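Local atomic coordinates of beta-phosphoglucomutase (Bacteroides vulgatus, PDB entry 3DV9), a protein that probably interconverts beta-glucose 1-phosphate and glucose 6-phosphate, as a putative magnesium-dependent beta-phosphoglucomutase of the haloacid dehalogenase superfamily. Residues A[18-22]-A[181-185]; A[165-171]-A[193-198]; A[185-190]-A[203-208]. All blocks are in the same frame, centred on the assembly; numbering follows the deposited sequence. Where two conformers were deposited one is given.

Contact 1 (A[18-22]-A[181-185]); sequences YESID and KPNEA
Asn183 lies flat over the ring of Tyr18, and this stack carries the side-chain part of the contact. Its CB stands 3.6 Å from the centroid of the Tyr18 ring and only 11° off the ring normal, a CH-pi contact over the middle of one face. The amide continues the overlap, its plane nearly parallel to the ring plane. With CG held between the backbone N and the carbonyl carbon (chi1 69°), the amide of Asn183 is turned so that ND2 gives a hydrogen bond of 3.1 Å to Ser20 O. That bond is almost straight, 177° at the hydrogen, and the acceptor lies in the amide plane, which fixes the rotation of the amide above the ring. At the far end of the ring, Tyr18 OH rests on the pyrrolidine of Pro182, 3.6 Å from its CB.

The backbone of Asn183 grips the other segment as well: its O accepts from Asp22 N at 2.9 Å, while Ile21 CA makes a weak CA-H...O contact with the same oxygen. The contact thus pins the connection between helix 2-16 and strand 25-29 to the 3-10 turn that enters strand 185-189, at the N-terminal ends of two adjacent inner strands of the Rossmann-like core, far from the metal site.

Next outward are two carboxylates. Asp22 OD2 and Glu184 OE2 come within 4.3 Å of each other, and a water that donates to both, at 2.6 Å from Asp22 OD2, should ease the repulsion. Glu184 is positioned by its own segment, since OE1 takes a bond from Lys181 N from above the carboxylate plane. Behind the first shell, Leu13 of helix 2-16 touches both Tyr18 and Ile21, and Leu175 of helix 169-178 packs on Pro182.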
loop_
_atom_site.group_PDB
_atom_site.type_symbol
_atom_site.label_atom_id
_atom_site.label_comp_id
_atom_site.label_asym_id
_atom_site.label_seq_id
_atom_site.Cartn_x
_atom_site.Cartn_y
_atom_site.Cartn_z
ATOM N N TYR A 18 11.499 -9.067 19.415
ATOM C CA TYR A 18 11.255 -7.810 20.100
ATOM C C TYR A 18 10.526 -8.007 21.412
ATOM O O TYR A 18 9.798 -8.986 21.581
ATOM C CB TYR A 18 10.423 -6.848 19.223
ATOM C CG TYR A 18 11.042 -6.512 17.886
ATOM C CD1 TYR A 18 12.330 -5.964 17.815
ATOM C CD2 TYR A 18 10.329 -6.710 16.686
ATOM C CE1 TYR A 18 12.906 -5.651 16.578
ATOM C CE2 TYR A 18 10.899 -6.406 15.459
ATOM C CZ TYR A 18 12.178 -5.877 15.412
ATOM O OH TYR A 18 12.717 -5.539 14.201
ATOM N N GLU A 19 10.740 -7.062 22.335
ATOM C CA GLU A 19 10.023 -7.080 23.601
ATOM C C GLU A 19 8.648 -6.458 23.432
ATOM O O GLU A 19 7.705 -6.875 24.097
ATOM C CB GLU A 19 10.782 -6.349 24.710
ATOM C CG GLU A 19 12.012 -7.089 25.234
ATOM C CD GLU A 19 11.685 -8.444 25.837
ATOM O OE1 GLU A 19 12.374 -9.431 25.482
ATOM O OE2 GLU A 19 10.734 -8.522 26.654
ATOM N N SER A 20 8.536 -5.469 22.543
ATOM C CA SER A 20 7.284 -4.771 22.365
ATOM C C SER A 20 7.283 -4.028 21.032
ATOM O O SER A 20 8.322 -3.873 20.388
ATOM C CB SER A 20 7.102 -3.721 23.465
ATOM O OG SER A 20 8.076 -2.705 23.282
ATOM N N ILE A 21 6.101 -3.570 20.647
ATOM C CA ILE A 21 5.991 -2.562 19.599
ATOM C C ILE A 21 5.861 -1.235 20.334
ATOM O O ILE A 21 4.983 -1.064 21.164
ATOM C CB ILE A 21 4.766 -2.815 18.640
ATOM C CG1 ILE A 21 5.091 -3.965 17.649
ATOM C CG2 ILE A 21 4.365 -1.510 17.863
ATOM C CD1 ILE A 21 3.895 -4.571 16.949
ATOM N N ASP A 22 6.758 -0.311 20.017
ATOM C CA ASP A 22 6.767 1.016 20.626
ATOM C C ASP A 22 6.312 2.009 19.538
ATOM O O ASP A 22 7.105 2.572 18.791
ATOM C CB ASP A 22 8.178 1.300 21.158
ATOM C CG ASP A 22 8.320 2.683 21.768
ATOM O OD1 ASP A 22 7.300 3.308 22.121
ATOM O OD2 ASP A 22 9.483 3.140 21.910
ATOM N N LYS A 181 12.513 2.399 13.840
ATOM C CA LYS A 181 12.832 0.958 13.859
ATOM C C LYS A 181 11.617 0.151 13.390
ATOM O O LYS A 181 10.490 0.662 13.438
ATOM C CB LYS A 181 13.238 0.543 15.283
ATOM C CG LYS A 181 14.435 1.383 15.838
ATOM C CD LYS A 181 15.088 0.740 17.026
ATOM C CE LYS A 181 14.200 0.755 18.266
ATOM N NZ LYS A 181 14.863 0.025 19.436
ATOM N N PRO A 182 11.829 -1.092 12.905
ATOM C CA PRO A 182 10.664 -1.840 12.416
ATOM C C PRO A 182 9.579 -2.072 13.469
ATOM O O PRO A 182 8.395 -2.093 13.117
ATOM C CB PRO A 182 11.265 -3.163 11.930
ATOM C CG PRO A 182 12.733 -2.787 11.601
ATOM C CD PRO A 182 13.086 -1.866 12.718
ATOM N N ASN A 183 9.970 -2.198 14.734
ATOM C CA ASN A 183 9.002 -2.384 15.831
ATOM C C ASN A 183 8.388 -1.057 16.356
ATOM O O ASN A 183 7.747 -1.041 17.406
ATOM C CB ASN A 183 9.631 -3.157 16.989
ATOM C CG ASN A 183 10.687 -2.356 17.697
ATOM O OD1 ASN A 183 11.564 -1.768 17.053
ATOM N ND2 ASN A 183 10.630 -2.345 19.043
ATOM N N GLU A 184 8.602 0.036 15.637
ATOM C CA GLU A 184 8.011 1.349 15.967
ATOM C C GLU A 184 6.949 1.770 14.953
ATOM O O GLU A 184 6.467 2.901 14.980
ATOM C CB GLU A 184 9.103 2.438 16.066
ATOM C CG GLU A 184 10.077 2.216 17.229
ATOM C CD GLU A 184 11.278 3.176 17.228
ATOM O OE1 GLU A 184 11.605 3.768 16.168
ATOM O OE2 GLU A 184 11.900 3.306 18.302
ATOM N N ALA A 185 6.663 0.887 13.997
ATOM C CA ALA A 185 5.745 1.214 12.909
ATOM C C ALA A 185 4.689 0.122 12.650
ATOM O O ALA A 185 4.831 -1.027 13.101
ATOM C CB ALA A 185 6.533 1.521 11.620
HETATM O O HOH W 1 11.505 2.120 20.656
#

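Contact 2 (A[165-171]-A[193-198]); sequences KPNPEPY and LGVQAG. With PO4 (phosphate ion), chain C.
A cis peptide bond between Lys165 and Pro166 sets the chain against helix 192-200, with Pro166 CB lying 3.8 Å from Leu193 CD2. The proline ring and the leucine side chain lie alongside each other. Ala197 fills the centre: its CB meets Asn167 O at 3.4 Å and also approaches the ring edge of Tyr171, in the ring plane, 3.9 Å from Tyr171 CD2. Weak CA-H...O contacts supplement this packing, among them Pro166 CA to Leu193 O at 3.4 Å. Lys165 CD packs against Gly194 CA, 4.0 Å away.

With chi2 to chi4 all near anti, the chain of Lys165 stays extended and brings NZ to phosphate O3, where it donates a hydrogen bond of 3.0 Å. The same NZ forms salt bridges with Asp29 and Glu189 and a hydrogen bond to Val130 O. Tyr171 OH is hydrogen-bonded to Glu189. Across the turn into helix 169-178, Asn167 OD1 caps Glu169 N at 2.9 Å through an in-plane lone pair. Although the anion itself probably comes from the crystallisation liquor, a lysine reaching it beside the magnesium ion is consistent with the phosphate pocket of haloacid dehalogenase-like enzymes.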
loop_
_atom_site.group_PDB
_atom_site.type_symbol
_atom_site.label_atom_id
_atom_site.label_comp_id
_atom_site.label_asym_id
_atom_site.label_seq_id
_atom_site.Cartn_x
_atom_site.Cartn_y
_atom_site.Cartn_z
ATOM N N LYS A 165 7.053 -2.715 -4.560
ATOM C CA LYS A 165 6.373 -3.889 -4.031
ATOM C C LYS A 165 6.401 -4.993 -5.106
ATOM O O LYS A 165 6.235 -4.681 -6.286
ATOM C CB LYS A 165 4.961 -3.465 -3.598
ATOM C CG LYS A 165 4.991 -2.414 -2.448
ATOM C CD LYS A 165 3.671 -1.557 -2.454
ATOM C CE LYS A 165 3.847 -0.310 -1.587
ATOM N NZ LYS A 165 2.557 0.409 -1.299
ATOM N N PRO A 166 6.641 -6.278 -4.709
ATOM C CA PRO A 166 6.679 -6.766 -3.340
ATOM C C PRO A 166 8.070 -6.678 -2.674
ATOM O O PRO A 166 8.253 -7.195 -1.602
ATOM C CB PRO A 166 6.285 -8.238 -3.506
ATOM C CG PRO A 166 6.926 -8.620 -4.817
ATOM C CD PRO A 166 6.835 -7.382 -5.684
ATOM N N ASN A 167 9.025 -6.010 -3.319
ATOM C CA ASN A 167 10.320 -5.769 -2.660
ATOM C C ASN A 167 10.033 -4.916 -1.400
ATOM O O ASN A 167 9.153 -4.016 -1.470
ATOM C CB ASN A 167 11.257 -5.030 -3.609
ATOM C CG ASN A 167 12.721 -5.020 -3.127
ATOM O OD1 ASN A 167 13.029 -4.472 -2.057
ATOM N ND2 ASN A 167 13.641 -5.578 -3.955
ATOM N N PRO A 168 10.691 -5.222 -0.255
ATOM C CA PRO A 168 10.474 -4.420 0.962
ATOM C C PRO A 168 11.019 -2.991 0.864
ATOM O O PRO A 168 10.708 -2.208 1.735
ATOM C CB PRO A 168 11.251 -5.183 2.043
ATOM C CG PRO A 168 12.249 -5.948 1.324
ATOM C CD PRO A 168 11.584 -6.367 0.029
ATOM N N GLU A 169 11.791 -2.672 -0.194
ATOM C CA GLU A 169 12.441 -1.344 -0.353
ATOM C C GLU A 169 11.589 -0.113 -0.001
ATOM O O GLU A 169 12.044 0.716 0.759
ATOM C CB GLU A 169 13.137 -1.190 -1.732
ATOM C CG GLU A 169 13.972 0.099 -1.897
ATOM C CD GLU A 169 15.191 0.136 -0.977
ATOM O OE1 GLU A 169 15.506 -0.896 -0.335
ATOM O OE2 GLU A 169 15.813 1.210 -0.872
ATOM N N PRO A 170 10.367 0.010 -0.549
ATOM C CA PRO A 170 9.552 1.195 -0.229
ATOM C C PRO A 170 9.350 1.382 1.298
ATOM O O PRO A 170 9.398 2.530 1.829
ATOM C CB PRO A 170 8.203 0.897 -0.938
ATOM C CG PRO A 170 8.520 -0.043 -1.986
ATOM C CD PRO A 170 9.677 -0.882 -1.518
ATOM N N TYR A 171 9.045 0.291 1.995
ATOM C CA TYR A 171 8.827 0.349 3.445
ATOM C C TYR A 171 10.122 0.555 4.219
ATOM O O TYR A 171 10.160 1.305 5.178
ATOM C CB TYR A 171 8.033 -0.880 3.938
ATOM C CG TYR A 171 6.615 -0.767 3.478
ATOM C CD1 TYR A 171 5.800 0.273 3.940
ATOM C CD2 TYR A 171 6.082 -1.658 2.534
ATOM C CE1 TYR A 171 4.488 0.431 3.474
ATOM C CE2 TYR A 171 4.713 -1.511 2.079
ATOM C CZ TYR A 171 3.966 -0.461 2.559
ATOM O OH TYR A 171 2.687 -0.257 2.138
ATOM N N LEU A 193 0.727 -7.933 -2.918
ATOM C CA LEU A 193 2.171 -7.616 -3.080
ATOM C C LEU A 193 2.643 -6.544 -2.081
ATOM O O LEU A 193 3.794 -6.565 -1.637
ATOM C CB LEU A 193 2.485 -7.146 -4.495
ATOM C CG LEU A 193 2.255 -8.188 -5.599
ATOM C CD1 LEU A 193 2.426 -7.533 -6.949
ATOM C CD2 LEU A 193 3.169 -9.383 -5.443
ATOM N N GLY A 194 1.714 -5.672 -1.685
ATOM C CA GLY A 194 1.943 -4.653 -0.630
ATOM C C GLY A 194 2.135 -5.308 0.739
ATOM O O GLY A 194 3.068 -4.973 1.467
ATOM N N VAL A 195 1.259 -6.261 1.061
ATOM C CA VAL A 195 1.355 -7.021 2.299
ATOM C C VAL A 195 2.714 -7.735 2.310
ATOM O O VAL A 195 3.425 -7.707 3.298
ATOM C CB VAL A 195 0.205 -8.013 2.474
ATOM C CG1 VAL A 195 0.455 -8.886 3.681
ATOM C CG2 VAL A 195 -1.121 -7.203 2.677
ATOM N N GLN A 196 3.050 -8.372 1.188
ATOM C CA GLN A 196 4.321 -9.118 1.091
ATOM C C GLN A 196 5.520 -8.213 1.402
ATOM O O GLN A 196 6.459 -8.632 2.116
ATOM C CB GLN A 196 4.444 -9.720 -0.318
ATOM C CG GLN A 196 5.631 -10.642 -0.418
ATOM C CD GLN A 196 5.745 -11.298 -1.774
ATOM O OE1 GLN A 196 4.758 -11.436 -2.512
ATOM N NE2 GLN A 196 6.958 -11.689 -2.117
ATOM N N ALA A 197 5.496 -6.999 0.845
ATOM C CA ALA A 197 6.577 -5.993 1.043
ATOM C C ALA A 197 6.682 -5.596 2.523
ATOM O O ALA A 197 7.803 -5.526 3.063
ATOM C CB ALA A 197 6.331 -4.752 0.185
ATOM N N GLY A 198 5.540 -5.320 3.162
ATOM C CA GLY A 198 5.525 -4.908 4.581
ATOM C C GLY A 198 6.087 -6.037 5.453
ATOM O O GLY A 198 6.892 -5.810 6.348
HETATM P P PO4 C . -0.322 1.473 -4.214
HETATM O O1 PO4 C . -0.380 2.782 -3.452
HETATM O O2 PO4 C . -1.510 0.608 -3.897
HETATM O O3 PO4 C . 0.966 0.715 -3.881
HETATM O O4 PO4 C . -0.286 1.704 -5.719
#

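Contact 3 (A[185-190]-A[203-208]); sequences ALVIEN and IFTIAV. With MG (magnesium ion), chain B.
Val187 meets both Thr205 and Ile203. Its CB is 3.7 Å from Thr205 OG1; CG1, anti to the backbone N (chi1 166°), runs alongside Thr205 CG2, and CG2 reaches Ile203 CG2 at 3.7 Å. Thr205 OG1 is held by its bond to Ile203 O, 2.8 Å long and made from above the carbonyl plane. A valine at Thr205 would probably leave Ile203 O without this donor and the turn into the strand less firmly fixed.

Four backbone hydrogen bonds set the parallel register, beginning with Val187 N to Phe204 O at 2.9 Å and ending with Val208 N to Glu189 O at 2.7 Å. On the face holding Ile188 and Ile206, the two CD1 methyls touch at 3.7 Å. Past the strand end, Asn190 OD1 binds magnesium at 2.3 Å; Asp29, Asp31 and Glu65 also bind the ion. Glu189 OE1 takes a bond from a metal-bound water at 2.6 Å, while its OE2 faces Lys165 and Tyr171.

Strands 185-189 and 204-208, inclined at 25°, are linked by helix 192-200 in a beta-alpha-beta crossover. Helix 230-244 covers the Ile188 face, helix 169-178 packs on Val187 and Ile203, and strand 25-29 pairs with 185-189.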
loop_
_atom_site.group_PDB
_atom_site.type_symbol
_atom_site.label_atom_id
_atom_site.label_comp_id
_atom_site.label_asym_id
_atom_site.label_seq_id
_atom_site.Cartn_x
_atom_site.Cartn_y
_atom_site.Cartn_z
ATOM N N ALA A 185 6.663 0.887 13.997
ATOM C CA ALA A 185 5.745 1.214 12.909
ATOM C C ALA A 185 4.689 0.122 12.650
ATOM O O ALA A 185 4.831 -1.027 13.101
ATOM C CB ALA A 185 6.533 1.521 11.620
ATOM N N LEU A 186 3.605 0.540 11.972
ATOM C CA LEU A 186 2.610 -0.372 11.389
ATOM C C LEU A 186 2.567 -0.103 9.875
ATOM O O LEU A 186 2.738 1.029 9.442
ATOM C CB LEU A 186 1.204 -0.062 11.942
ATOM C CG LEU A 186 0.698 -0.544 13.301
ATOM C CD1 LEU A 186 1.688 -0.352 14.380
ATOM C CD2 LEU A 186 -0.647 0.109 13.631
ATOM N N VAL A 187 2.330 -1.141 9.081
ATOM C CA VAL A 187 2.068 -0.968 7.654
ATOM C C VAL A 187 0.569 -1.213 7.449
ATOM O O VAL A 187 0.025 -2.185 7.956
ATOM C CB VAL A 187 2.896 -1.954 6.796
ATOM C CG1 VAL A 187 2.360 -2.019 5.339
ATOM C CG2 VAL A 187 4.393 -1.573 6.828
ATOM N N ILE A 188 -0.072 -0.300 6.741
ATOM C CA ILE A 188 -1.521 -0.458 6.392
ATOM C C ILE A 188 -1.603 -0.668 4.884
ATOM O O ILE A 188 -1.366 0.257 4.099
ATOM C CB ILE A 188 -2.340 0.773 6.817
ATOM C CG1 ILE A 188 -2.014 1.207 8.258
ATOM C CG2 ILE A 188 -3.855 0.485 6.620
ATOM C CD1 ILE A 188 -2.269 0.076 9.289
ATOM N N GLU A 189 -1.962 -1.896 4.491
ATOM C CA GLU A 189 -1.917 -2.332 3.098
ATOM C C GLU A 189 -3.238 -2.965 2.652
ATOM O O GLU A 189 -3.959 -3.549 3.485
ATOM C CB GLU A 189 -0.753 -3.311 2.908
ATOM C CG GLU A 189 0.479 -2.557 2.420
ATOM C CD GLU A 189 0.397 -2.178 0.891
ATOM O OE1 GLU A 189 -0.669 -2.394 0.232
ATOM O OE2 GLU A 189 1.400 -1.645 0.354
ATOM N N ASN A 190 -3.507 -2.936 1.337
ATOM C CA ASN A 190 -4.766 -3.553 0.840
ATOM C C ASN A 190 -4.530 -4.589 -0.264
ATOM O O ASN A 190 -5.498 -5.174 -0.737
ATOM C CB ASN A 190 -5.718 -2.477 0.290
ATOM C CG ASN A 190 -5.168 -1.835 -0.978
ATOM O OD1 ASN A 190 -4.007 -1.446 -1.019
ATOM N ND2 ASN A 190 -5.950 -1.819 -2.029
ATOM N N ILE A 203 7.929 -5.328 9.446
ATOM C CA ILE A 203 7.039 -4.402 10.178
ATOM C C ILE A 203 5.690 -5.088 10.312
ATOM O O ILE A 203 5.246 -5.756 9.390
ATOM C CB ILE A 203 6.815 -3.087 9.393
ATOM C CG1 ILE A 203 8.173 -2.471 8.952
ATOM C CG2 ILE A 203 5.868 -2.090 10.172
ATOM C CD1 ILE A 203 8.032 -1.431 7.814
ATOM N N PHE A 204 5.072 -4.907 11.469
ATOM C CA PHE A 204 3.756 -5.435 11.748
ATOM C C PHE A 204 2.821 -4.894 10.657
ATOM O O PHE A 204 2.727 -3.699 10.444
ATOM C CB PHE A 204 3.315 -5.031 13.163
ATOM C CG PHE A 204 2.003 -5.637 13.573
ATOM C CD1 PHE A 204 1.982 -6.780 14.399
ATOM C CD2 PHE A 204 0.780 -5.036 13.200
ATOM C CE1 PHE A 204 0.781 -7.365 14.785
ATOM C CE2 PHE A 204 -0.434 -5.613 13.610
ATOM C CZ PHE A 204 -0.430 -6.766 14.425
ATOM N N THR A 205 2.189 -5.818 9.935
ATOM C CA THR A 205 1.496 -5.478 8.696
ATOM C C THR A 205 0.015 -5.762 8.819
ATOM O O THR A 205 -0.385 -6.905 9.125
ATOM C CB THR A 205 2.171 -6.149 7.430
ATOM O OG1 THR A 205 3.485 -5.591 7.250
ATOM C CG2 THR A 205 1.330 -5.897 6.135
ATOM N N ILE A 206 -0.802 -4.732 8.571
ATOM C CA ILE A 206 -2.260 -4.862 8.662
ATOM C C ILE A 206 -2.848 -4.801 7.265
ATOM O O ILE A 206 -2.654 -3.815 6.501
ATOM C CB ILE A 206 -2.881 -3.759 9.584
ATOM C CG1 ILE A 206 -2.416 -3.915 11.034
ATOM C CG2 ILE A 206 -4.458 -3.720 9.434
ATOM C CD1 ILE A 206 -2.677 -2.641 11.835
ATOM N N ALA A 207 -3.589 -5.851 6.889
ATOM C CA ALA A 207 -4.314 -5.829 5.625
ATOM C C ALA A 207 -5.714 -5.248 5.834
ATOM O O ALA A 207 -6.379 -5.529 6.817
ATOM C CB ALA A 207 -4.466 -7.229 5.009
ATOM N N VAL A 208 -6.130 -4.440 4.879
ATOM C CA VAL A 208 -7.506 -3.916 4.863
ATOM C C VAL A 208 -8.008 -4.228 3.468
ATOM O O VAL A 208 -7.492 -3.692 2.456
ATOM C CB VAL A 208 -7.533 -2.363 5.119
ATOM C CG1 VAL A 208 -8.984 -1.834 5.086
ATOM C CG2 VAL A 208 -6.796 -1.946 6.430
HETATM MG MG MG B . -2.827 -0.385 -2.659
HETATM O O HOH W 2 5.993 -3.381 13.655
HETATM O O HOH W 3 -1.027 -1.928 -2.293
HETATM O O HOH W 4 -1.232 0.124 -3.935
#

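Overall arrangement
Strand 185-189 ties the three contacts together. Contact 1 ends at its entrance and shares Ala185 with contact 3; their centres are about 13 Å apart, and Ile21 packs on Phe204. Contacts 2 and 3 have centres about 10 Å apart and meet through Glu189, which takes both Lys165 and Tyr171 as partners. Contacts 1 and 2, centres about 18 Å apart, do not touch. Along the chain, contact 1 closes at Ala185, where contact 3 opens, whereas the segments of contact 2 alternate with those of each other contact. The strand thus leads from the loop packing of contact 1 at its N-terminal end to the magnesium and phosphate sites at its C-terminal end, where contacts 2 and 3 converge.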